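Local coordinates for protein oxygen-independent coproporphyrinogen III oxidase (Escherichia coli, PDB 1OLT) that catalyses the oxygen-independent oxidative decarboxylation of two propionate groups of coproporphyrinogen III, giving protoporphyrinogen IX in heme biosynthesis by radical SAM chemistry, at residues Arg51-Cys62 / Arg103-Thr114. Residues are numbered along the deposited sequence; the frame is centred on the assembly and turned at random. Where two conformers were deposited one is given.
Sequences RPLSLYVHIPFC and RHVSQLHWGGGT. With SAM (S-adenosylmethionine), chain D; SF4 (iron/sulfur cluster), chain B; SAM (S-adenosylmethionine), chain C.
Tyr56 and His58 both carry CG anti to the backbone N (chi1 175° and -158°), which lays their rings out on the same sheet face, beside Gly111 and Gly112. Tyr56 OH comes 3.3 Å from Gly111 CA and shares a 2.6 Å hydrogen bond with His58 ND1, while Gly112 CA sits over the face of the His58 imidazole in a CH-pi contact, 3.9 Å from the ring centroid. The adenine of one S-adenosylmethionine lies over one face of the Tyr56 ring, nearly parallel to it, its C5 3.5 Å above the plane. A leucine here would probably cost that adenine its aromatic platform and leave His58 ND1 without its hydroxyl mate. On the other sheet face, Val57 CB meets Trp110 CD1 at 3.8 Å, the two side chains side by side, and helix 120-133 packs on the indole. Backbone hydrogen bonds join the parallel strands, with a beta bulge between Leu53 and Ser54. At their C-terminal ends Cys62 SG binds iron FE1 of the cluster at 2.3 Å, and Gly112 O accepts a hydrogen bond from the ribose O2' of the same ligand. Neighbouring parallel strands delivering a cluster cysteine and a glycine-rich SAM-binding motif at their C-terminal ends typify the radical SAM partial TIM barrel.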
loop_
_atom_site.group_PDB
_atom_site.type_symbol
_atom_site.label_atom_id
_atom_site.label_comp_id
_atom_site.label_asym_id
_atom_site.label_seq_id
_atom_site.Cartn_x
_atom_site.Cartn_y
_atom_site.Cartn_z
ATOM N N ARG A 51 9.934 20.315 0.558
ATOM C CA ARG A 51 8.884 19.370 0.616
ATOM C C ARG A 51 9.014 18.483 1.888
ATOM O O ARG A 51 10.113 18.115 2.310
ATOM C CB ARG A 51 8.930 18.507 -0.622
ATOM C CG ARG A 51 7.664 17.791 -0.932
ATOM C CD ARG A 51 7.616 17.233 -2.373
ATOM N NE ARG A 51 7.163 18.269 -3.283
ATOM C CZ ARG A 51 6.642 18.037 -4.495
ATOM N NH1 ARG A 51 6.529 16.801 -4.989
ATOM N NH2 ARG A 51 6.232 19.056 -5.229
ATOM N N PRO A 52 7.908 18.268 2.549
ATOM C CA PRO A 52 7.907 17.332 3.654
ATOM C C PRO A 52 8.486 15.944 3.203
ATOM O O PRO A 52 8.390 15.549 2.041
ATOM C CB PRO A 52 6.429 17.203 3.998
ATOM C CG PRO A 52 5.719 18.399 3.422
ATOM C CD PRO A 52 6.582 18.914 2.313
ATOM N N LEU A 53 9.076 15.226 4.145
ATOM C CA LEU A 53 9.673 13.942 3.891
ATOM C C LEU A 53 8.867 12.875 4.600
ATOM O O LEU A 53 8.546 12.987 5.764
ATOM C CB LEU A 53 11.151 13.947 4.373
ATOM C CG LEU A 53 12.049 12.767 4.006
ATOM C CD1 LEU A 53 12.144 12.509 2.555
ATOM C CD2 LEU A 53 13.510 12.930 4.596
ATOM N N SER A 54 8.582 11.823 3.869
ATOM C CA SER A 54 8.034 10.572 4.349
ATOM C C SER A 54 9.107 9.470 4.237
ATOM O O SER A 54 9.865 9.454 3.290
ATOM C CB SER A 54 6.807 10.221 3.471
ATOM O OG SER A 54 6.283 8.947 3.901
ATOM N N LEU A 55 9.173 8.582 5.207
ATOM C CA LEU A 55 10.149 7.533 5.246
ATOM C C LEU A 55 9.450 6.194 5.200
ATOM O O LEU A 55 8.488 5.996 5.869
ATOM C CB LEU A 55 10.995 7.636 6.529
ATOM C CG LEU A 55 11.749 8.918 6.731
ATOM C CD1 LEU A 55 12.511 8.816 8.025
ATOM C CD2 LEU A 55 12.639 9.198 5.625
ATOM N N TYR A 56 9.968 5.280 4.396
ATOM C CA TYR A 56 9.527 3.881 4.363
ATOM C C TYR A 56 10.750 2.991 4.663
ATOM O O TYR A 56 11.791 3.195 4.073
ATOM C CB TYR A 56 8.944 3.496 2.986
ATOM C CG TYR A 56 8.614 2.051 2.952
ATOM C CD1 TYR A 56 7.468 1.574 3.555
ATOM C CD2 TYR A 56 9.490 1.123 2.375
ATOM C CE1 TYR A 56 7.219 0.155 3.599
ATOM C CE2 TYR A 56 9.212 -0.265 2.379
ATOM C CZ TYR A 56 8.093 -0.725 2.993
ATOM O OH TYR A 56 7.838 -2.069 3.077
ATOM N N VAL A 57 10.616 2.031 5.589
ATOM C CA VAL A 57 11.641 1.033 5.825
ATOM C C VAL A 57 11.052 -0.390 5.594
ATOM O O VAL A 57 9.980 -0.735 6.148
ATOM C CB VAL A 57 12.220 1.107 7.255
ATOM C CG1 VAL A 57 13.332 0.067 7.387
ATOM C CG2 VAL A 57 12.721 2.511 7.598
ATOM N N HIS A 58 11.700 -1.164 4.729
ATOM C CA HIS A 58 11.299 -2.517 4.431
ATOM C C HIS A 58 12.020 -3.445 5.430
ATOM O O HIS A 58 13.224 -3.369 5.579
ATOM C CB HIS A 58 11.688 -2.950 3.048
ATOM C CG HIS A 58 10.851 -4.086 2.556
ATOM N ND1 HIS A 58 9.528 -3.920 2.218
ATOM C CD2 HIS A 58 11.143 -5.398 2.348
ATOM C CE1 HIS A 58 9.048 -5.085 1.792
ATOM N NE2 HIS A 58 10.010 -5.993 1.862
ATOM N N ILE A 59 11.268 -4.255 6.123
ATOM C CA ILE A 59 11.793 -5.263 7.020
ATOM C C ILE A 59 11.351 -6.609 6.430
ATOM O O ILE A 59 10.154 -6.939 6.465
ATOM C CB ILE A 59 11.246 -5.107 8.465
ATOM C CG1 ILE A 59 11.508 -3.756 9.128
ATOM C CG2 ILE A 59 11.858 -6.204 9.366
ATOM C CD1 ILE A 59 12.932 -3.391 9.231
ATOM N N PRO A 60 12.252 -7.360 5.801
ATOM C CA PRO A 60 11.766 -8.468 4.995
ATOM C C PRO A 60 11.440 -9.770 5.716
ATOM O O PRO A 60 10.739 -10.593 5.133
ATOM C CB PRO A 60 12.913 -8.698 4.002
ATOM C CG PRO A 60 14.195 -8.326 4.807
ATOM C CD PRO A 60 13.721 -7.174 5.638
ATOM N N PHE A 61 11.861 -9.941 6.957
ATOM C CA PHE A 61 11.834 -11.224 7.582
ATOM C C PHE A 61 10.443 -11.620 8.095
ATOM O O PHE A 61 9.713 -10.790 8.658
ATOM C CB PHE A 61 12.924 -11.263 8.703
ATOM C CG PHE A 61 14.281 -10.931 8.223
ATOM C CD1 PHE A 61 14.933 -11.742 7.366
ATOM C CD2 PHE A 61 14.879 -9.741 8.612
ATOM C CE1 PHE A 61 16.197 -11.380 6.876
ATOM C CE2 PHE A 61 16.108 -9.399 8.129
ATOM C CZ PHE A 61 16.766 -10.222 7.315
ATOM N N CYS A 62 10.118 -12.898 7.918
ATOM C CA CYS A 62 8.931 -13.510 8.503
ATOM C C CYS A 62 9.300 -14.811 9.221
ATOM O O CYS A 62 10.245 -15.496 8.851
ATOM C CB CYS A 62 7.878 -13.775 7.438
ATOM S SG CYS A 62 7.387 -12.341 6.484
ATOM N N ARG A 103 15.253 18.634 5.969
ATOM C CA ARG A 103 13.876 18.206 5.824
ATOM C C ARG A 103 13.253 17.968 7.171
ATOM O O ARG A 103 13.954 17.814 8.184
ATOM C CB ARG A 103 13.798 16.926 4.993
ATOM C CG ARG A 103 14.451 17.039 3.621
ATOM C CD ARG A 103 13.706 17.853 2.598
ATOM N NE ARG A 103 14.170 17.441 1.270
ATOM C CZ ARG A 103 13.429 16.858 0.341
ATOM N NH1 ARG A 103 12.126 16.655 0.528
ATOM N NH2 ARG A 103 14.001 16.510 -0.808
ATOM N N HIS A 104 11.917 17.898 7.145
ATOM C CA HIS A 104 11.096 17.589 8.287
ATOM C C HIS A 104 10.248 16.396 7.910
ATOM O O HIS A 104 9.611 16.421 6.863
ATOM C CB HIS A 104 10.238 18.803 8.600
ATOM C CG HIS A 104 11.058 19.988 9.004
ATOM N ND1 HIS A 104 11.275 20.325 10.322
ATOM C CD2 HIS A 104 11.793 20.861 8.264
ATOM C CE1 HIS A 104 12.052 21.396 10.378
ATOM N NE2 HIS A 104 12.399 21.728 9.145
ATOM N N VAL A 105 10.273 15.368 8.760
ATOM C CA VAL A 105 9.644 14.096 8.480
ATOM C C VAL A 105 8.226 14.144 9.059
ATOM O O VAL A 105 8.047 14.397 10.232
ATOM C CB VAL A 105 10.446 12.946 9.037
ATOM C CG1 VAL A 105 9.684 11.715 8.894
ATOM C CG2 VAL A 105 11.798 12.864 8.258
ATOM N N SER A 106 7.229 13.961 8.199
ATOM C CA SER A 106 5.837 13.963 8.584
ATOM C C SER A 106 5.260 12.556 8.684
ATOM O O SER A 106 4.157 12.349 9.223
ATOM C CB SER A 106 5.023 14.789 7.556
ATOM O OG SER A 106 5.127 14.192 6.260
ATOM N N GLN A 107 6.023 11.583 8.213
ATOM C CA GLN A 107 5.511 10.210 8.051
ATOM C C GLN A 107 6.618 9.140 8.081
ATOM O O GLN A 107 7.626 9.314 7.400
ATOM C CB GLN A 107 4.842 10.164 6.714
ATOM C CG GLN A 107 3.888 9.062 6.502
ATOM C CD GLN A 107 3.038 9.276 5.177
ATOM O OE1 GLN A 107 1.879 9.713 5.234
ATOM N NE2 GLN A 107 3.647 8.963 4.012
ATOM N N LEU A 108 6.409 8.047 8.829
ATOM C CA LEU A 108 7.293 6.889 8.796
ATOM C C LEU A 108 6.410 5.661 8.838
ATOM O O LEU A 108 5.510 5.577 9.673
ATOM C CB LEU A 108 8.213 6.874 10.025
ATOM C CG LEU A 108 8.970 5.584 10.341
ATOM C CD1 LEU A 108 9.933 5.284 9.253
ATOM C CD2 LEU A 108 9.645 5.717 11.672
ATOM N N HIS A 109 6.719 4.690 7.979
ATOM C CA HIS A 109 6.083 3.420 8.003
ATOM C C HIS A 109 7.109 2.295 7.816
ATOM O O HIS A 109 8.041 2.410 7.007
ATOM C CB HIS A 109 5.092 3.316 6.902
ATOM C CG HIS A 109 4.359 2.015 6.875
ATOM N ND1 HIS A 109 3.148 1.854 7.454
ATOM C CD2 HIS A 109 4.690 0.812 6.371
ATOM C CE1 HIS A 109 2.715 0.614 7.259
ATOM N NE2 HIS A 109 3.621 -0.033 6.583
ATOM N N TRP A 110 6.912 1.239 8.577
ATOM C CA TRP A 110 7.659 0.029 8.412
ATOM C C TRP A 110 6.699 -1.011 7.807
ATOM O O TRP A 110 5.671 -1.319 8.377
ATOM C CB TRP A 110 8.185 -0.505 9.740
ATOM C CG TRP A 110 9.236 0.378 10.445
ATOM C CD1 TRP A 110 9.731 1.586 10.030
ATOM C CD2 TRP A 110 9.865 0.110 11.705
ATOM N NE1 TRP A 110 10.599 2.097 10.953
ATOM C CE2 TRP A 110 10.720 1.210 11.995
ATOM C CE3 TRP A 110 9.810 -0.937 12.617
ATOM C CZ2 TRP A 110 11.479 1.283 13.161
ATOM C CZ3 TRP A 110 10.584 -0.846 13.802
ATOM C CH2 TRP A 110 11.398 0.226 14.043
ATOM N N GLY A 111 7.142 -1.599 6.710
ATOM C CA GLY A 111 6.422 -2.607 5.998
ATOM C C GLY A 111 7.303 -3.839 5.813
ATOM O O GLY A 111 8.453 -3.898 6.275
ATOM N N GLY A 112 6.802 -4.787 5.061
ATOM C CA GLY A 112 7.576 -6.005 4.831
ATOM C C GLY A 112 6.809 -7.044 4.030
ATOM O O GLY A 112 6.037 -6.662 3.118
ATOM N N GLY A 113 6.976 -8.353 4.342
ATOM C CA GLY A 113 7.676 -8.859 5.455
ATOM C C GLY A 113 6.948 -8.558 6.711
ATOM O O GLY A 113 5.840 -8.030 6.693
ATOM N N THR A 114 7.594 -8.852 7.849
ATOM C CA THR A 114 7.008 -8.692 9.128
ATOM C C THR A 114 7.850 -7.770 9.997
ATOM O O THR A 114 8.844 -8.210 10.613
ATOM C CB THR A 114 6.868 -10.041 9.817
ATOM O OG1 THR A 114 6.061 -10.956 9.090
ATOM C CG2 THR A 114 6.106 -9.854 11.135
HETATM N N SAM D . 1.470 -5.410 -2.259
HETATM C CA SAM D . 0.343 -6.188 -1.711
HETATM C C SAM D . -0.479 -6.868 -2.826
HETATM O O SAM D . -0.664 -8.099 -2.893
HETATM O OXT SAM D . -1.012 -6.235 -3.763
HETATM C CB SAM D . -0.546 -5.286 -0.814
HETATM C CG SAM D . 0.116 -4.777 0.506
HETATM S SD SAM D . 0.561 -3.007 0.506
HETATM C CE SAM D . -0.861 -2.262 1.383
HETATM C "C5'" SAM D . 1.879 -2.680 1.737
HETATM C "C4'" SAM D . 3.168 -3.408 1.391
HETATM O "O4'" SAM D . 3.655 -2.818 0.196
HETATM C "C3'" SAM D . 4.295 -3.233 2.414
HETATM O "O3'" SAM D . 4.105 -4.059 3.549
HETATM C "C2'" SAM D . 5.479 -3.525 1.534
HETATM O "O2'" SAM D . 5.562 -4.902 1.283
HETATM C "C1'" SAM D . 5.094 -2.804 0.230
HETATM N N9 SAM D . 5.538 -1.421 0.204
HETATM C C8 SAM D . 4.917 -0.345 0.732
HETATM N N7 SAM D . 5.704 0.778 0.497
HETATM C C5 SAM D . 6.773 0.405 -0.155
HETATM C C6 SAM D . 7.861 1.093 -0.616
HETATM N N6 SAM D . 7.999 2.404 -0.504
HETATM N N1 SAM D . 8.818 0.377 -1.240
HETATM C C2 SAM D . 8.717 -0.952 -1.402
HETATM N N3 SAM D . 7.671 -1.646 -0.933
HETATM C C4 SAM D . 6.707 -0.968 -0.326
HETATM FE FE1 SF4 B . 5.211 -12.851 5.872
HETATM FE FE2 SF4 B . 3.597 -12.620 3.772
HETATM FE FE3 SF4 B . 3.052 -11.632 6.069
HETATM FE FE4 SF4 B . 3.005 -13.976 5.719
HETATM S S1 SF4 B . 1.542 -12.560 4.660
HETATM S S2 SF4 B . 3.825 -13.132 7.604
HETATM S S3 SF4 B . 4.681 -14.405 4.527
HETATM S S4 SF4 B . 4.651 -11.051 4.728
HETATM N N SAM C . 3.675 -9.714 7.630
HETATM C CA SAM C . 2.476 -9.241 8.308
HETATM C C SAM C . 1.295 -10.219 8.254
HETATM O O SAM C . 1.288 -11.134 7.360
HETATM O OXT SAM C . 0.477 -10.077 9.140
HETATM C CB SAM C . 2.071 -7.935 7.597
HETATM C CG SAM C . 1.193 -7.939 6.375
HETATM S SD SAM C . 1.935 -8.545 4.881
HETATM C CE SAM C . 3.439 -7.582 4.685
HETATM C "C5'" SAM C . 1.026 -7.532 3.592
HETATM C "C4'" SAM C . -0.369 -8.025 3.067
HETATM O "O4'" SAM C . -0.367 -8.422 1.702
HETATM C "C3'" SAM C . -0.877 -9.262 3.768
HETATM O "O3'" SAM C . -1.345 -9.023 5.100
HETATM C "C2'" SAM C . -1.916 -9.823 2.787
HETATM O "O2'" SAM C . -3.226 -9.359 3.110
HETATM C "C1'" SAM C . -1.503 -9.226 1.464
HETATM N N9 SAM C . -1.136 -10.210 0.466
HETATM C C8 SAM C . 0.044 -10.907 0.456
HETATM N N7 SAM C . 0.069 -11.700 -0.611
HETATM C C5 SAM C . -1.096 -11.495 -1.305
HETATM C C6 SAM C . -1.610 -12.040 -2.494
HETATM N N6 SAM C . -0.951 -12.937 -3.227
HETATM N N1 SAM C . -2.836 -11.610 -2.918
HETATM C C2 SAM C . -3.549 -10.664 -2.172
HETATM N N3 SAM C . -3.055 -10.129 -1.032
HETATM C C4 SAM C . -1.848 -10.557 -0.608
HETATM O O HOH W 1 10.686 19.211 4.639
#